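Local structure of Lmo0325 protein (Listeria monocytogenes EGD-e, 4RYK) at residues E16-K21 and E27-I32. The protein probably binds DNA through an N-terminal helix-turn-helix domain and is a putative transcriptional regulator of the Rgg type. Sequence-based numbering, arbitrary orientation.
With GLC (alpha-D-glucopyranose), chain B.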
loop_
_atom_site.group_PDB
_atom_site.type_symbol
_atom_site.label_atom_id
_atom_site.label_comp_id
_atom_site.label_asym_id
_atom_site.label_seq_id
_atom_site.Cartn_x
_atom_site.Cartn_y
_atom_site.Cartn_z
ATOM N N GLU A 16 -4.396 0.777 -25.751
ATOM C CA GLU A 16 -4.153 -0.654 -25.579
ATOM C C GLU A 16 -5.055 -1.208 -24.491
ATOM O O GLU A 16 -5.654 -2.284 -24.631
ATOM C CB GLU A 16 -2.683 -0.849 -25.272
ATOM C CG GLU A 16 -2.348 -2.169 -24.636
ATOM C CD GLU A 16 -0.850 -2.307 -24.355
ATOM O OE1 GLU A 16 -0.484 -2.968 -23.339
ATOM O OE2 GLU A 16 -0.043 -1.754 -25.157
ATOM N N ILE A 17 -5.195 -0.461 -23.394
ATOM C CA ILE A 17 -6.079 -0.925 -22.342
ATOM C C ILE A 17 -7.542 -0.949 -22.778
ATOM O O ILE A 17 -8.265 -1.927 -22.544
ATOM C CB ILE A 17 -5.943 -0.089 -21.051
ATOM C CG1 ILE A 17 -4.561 -0.302 -20.416
ATOM C CG2 ILE A 17 -7.002 -0.513 -20.061
ATOM C CD1 ILE A 17 -4.181 0.806 -19.432
ATOM N N ARG A 18 -7.959 0.144 -23.391
ATOM C CA ARG A 18 -9.287 0.227 -23.968
ATOM C C ARG A 18 -9.588 -0.956 -24.878
ATOM O O ARG A 18 -10.630 -1.620 -24.725
ATOM C CB ARG A 18 -9.459 1.553 -24.735
ATOM C CG ARG A 18 -10.755 1.634 -25.471
ATOM C CD ARG A 18 -10.915 2.930 -26.227
ATOM N NE ARG A 18 -10.063 3.050 -27.395
ATOM C CZ ARG A 18 -10.219 2.399 -28.545
ATOM N NH1 ARG A 18 -11.172 1.485 -28.695
ATOM N NH2 ARG A 18 -9.380 2.647 -29.544
ATOM N N LEU A 19 -8.668 -1.248 -25.792
ATOM C CA LEU A 19 -8.844 -2.370 -26.674
ATOM C C LEU A 19 -8.899 -3.701 -25.929
ATOM O O LEU A 19 -9.730 -4.567 -26.287
ATOM C CB LEU A 19 -7.781 -2.416 -27.774
ATOM C CG LEU A 19 -7.961 -1.270 -28.768
ATOM C CD1 LEU A 19 -6.701 -1.105 -29.618
ATOM C CD2 LEU A 19 -9.167 -1.538 -29.679
ATOM N N SER A 20 -8.104 -3.872 -24.880
ATOM C CA SER A 20 -8.060 -5.169 -24.169
ATOM C C SER A 20 -9.440 -5.395 -23.514
ATOM O O SER A 20 -9.854 -6.516 -23.276
ATOM C CB SER A 20 -6.943 -5.188 -23.096
ATOM O OG SER A 20 -7.273 -4.273 -22.036
ATOM N N LYS A 21 -10.151 -4.315 -23.223
ATOM C CA LYS A 21 -11.456 -4.430 -22.547
ATOM C C LYS A 21 -12.644 -4.489 -23.491
ATOM O O LYS A 21 -13.791 -4.637 -23.041
ATOM C CB LYS A 21 -11.632 -3.264 -21.552
ATOM C CG LYS A 21 -10.618 -3.327 -20.399
ATOM C CD LYS A 21 -10.978 -2.328 -19.329
ATOM C CE LYS A 21 -9.919 -2.172 -18.250
ATOM N NZ LYS A 21 -9.433 -3.469 -17.718
ATOM N N GLU A 27 -17.556 5.042 -26.453
ATOM C CA GLU A 27 -17.951 4.999 -25.059
ATOM C C GLU A 27 -16.884 5.480 -24.087
ATOM O O GLU A 27 -17.199 5.897 -22.987
ATOM C CB GLU A 27 -18.495 3.629 -24.696
ATOM C CG GLU A 27 -17.503 2.558 -24.398
ATOM C CD GLU A 27 -18.160 1.176 -24.539
ATOM O OE1 GLU A 27 -19.020 0.810 -23.689
ATOM O OE2 GLU A 27 -17.817 0.458 -25.498
ATOM N N VAL A 28 -15.625 5.478 -24.486
ATOM C CA VAL A 28 -14.610 5.967 -23.580
ATOM C C VAL A 28 -14.561 7.514 -23.568
ATOM O O VAL A 28 -14.423 8.121 -22.518
ATOM C CB VAL A 28 -13.242 5.381 -23.908
ATOM C CG1 VAL A 28 -12.155 6.162 -23.227
ATOM C CG2 VAL A 28 -13.174 3.932 -23.476
ATOM N N TYR A 29 -14.692 8.143 -24.733
ATOM C CA TYR A 29 -14.376 9.558 -24.872
ATOM C C TYR A 29 -15.547 10.537 -24.939
ATOM O O TYR A 29 -15.335 11.736 -24.699
ATOM C CB TYR A 29 -13.457 9.774 -26.073
ATOM C CG TYR A 29 -12.118 9.084 -25.910
ATOM C CD1 TYR A 29 -11.171 9.559 -25.003
ATOM C CD2 TYR A 29 -11.830 7.931 -26.607
ATOM C CE1 TYR A 29 -9.959 8.941 -24.855
ATOM C CE2 TYR A 29 -10.618 7.296 -26.470
ATOM C CZ TYR A 29 -9.687 7.798 -25.583
ATOM O OH TYR A 29 -8.500 7.132 -25.453
ATOM N N THR A 30 -16.749 10.029 -25.218
ATOM C CA THR A 30 -17.900 10.862 -25.427
ATOM C C THR A 30 -18.198 11.689 -24.195
ATOM O O THR A 30 -18.227 11.174 -23.087
ATOM C CB THR A 30 -19.173 10.061 -25.754
ATOM O OG1 THR A 30 -18.943 9.300 -26.923
ATOM C CG2 THR A 30 -20.332 11.009 -26.082
ATOM N N GLY A 31 -18.366 12.985 -24.421
ATOM C CA GLY A 31 -18.583 13.956 -23.361
ATOM C C GLY A 31 -17.285 14.377 -22.689
ATOM O O GLY A 31 -17.292 15.254 -21.834
ATOM N N ILE A 32 -16.147 13.793 -23.062
ATOM C CA ILE A 32 -14.885 14.230 -22.426
ATOM C C ILE A 32 -14.085 15.038 -23.437
ATOM O O ILE A 32 -13.781 16.192 -23.213
ATOM C CB ILE A 32 -14.068 13.024 -21.899
ATOM C CG1 ILE A 32 -14.837 12.301 -20.785
ATOM C CG2 ILE A 32 -12.707 13.453 -21.366
ATOM C CD1 ILE A 32 -14.316 10.920 -20.492
HETATM C C1 GLC B . -16.260 18.233 -26.915
HETATM C C2 GLC B . -16.409 18.931 -25.548
HETATM C C3 GLC B . -17.124 18.031 -24.561
HETATM C C4 GLC B . -18.290 17.480 -25.356
HETATM C C5 GLC B . -17.613 16.329 -26.109
HETATM C C6 GLC B . -18.501 15.503 -27.031
HETATM O O2 GLC B . -15.143 19.296 -24.996
HETATM O O3 GLC B . -17.525 18.708 -23.376
HETATM O O4 GLC B . -19.385 17.153 -24.491
HETATM O O5 GLC B . -16.498 16.813 -26.882
HETATM O O6 GLC B . -17.982 14.170 -26.911
#
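A small, buried, mainly apolar contact joins R18 near the end of helix 10-20 to V28 and Y29 at the end of helix 25-29, the next helix of the N-terminal domain. The backbones come no closer than 7.8 Å, between R18 CA and V28 CA, and no hydrogen bond spans the gap; side chains alone bridge it. The arginine leaves its helix extended, with CG anti to the backbone N (chi1 174°), which lays its aliphatic part across the CG2 branch of V28. R18 CD sits 3.7 Å from V28 CG2, and R18 CG rests on the same methyl at 3.9 Å. Beyond CD the chain bends at chi3 (72°), which brings R18 NE obliquely to within 4.4 Å of Y29 CE2, a loose approach with no stacking of the two flat groups. V28 serves both neighbours, since its other methyl, CG1, covers the centre of the Y29 ring 3.6 Å above the plane.

The polar ends converge on E42 of helix 35-42: its OE2 takes a salt bridge from R18 NE and a hydrogen bond from Y29 OH, while R18 NH1 reaches L23 O. Together these bonds engage NE and NH1 of the buried arginine, probably balance much of its charge and should restrict rotation of the guanidinium. V28 also packs on I60, which joins the end of helix 25-29 to helix 50-60.

After Y29 the chain leaves the helix at T30, and G31, with positive phi, presents its N to O6 of the bound glucose in a nearly straight bond of 2.8 Å (166°). This glycan contact lies in the turn leading to helix 35-42. Two short helices joined by such a turn, packed against helix 10-20, are characteristic of the helix-turn-helix domain of XRE-type regulators.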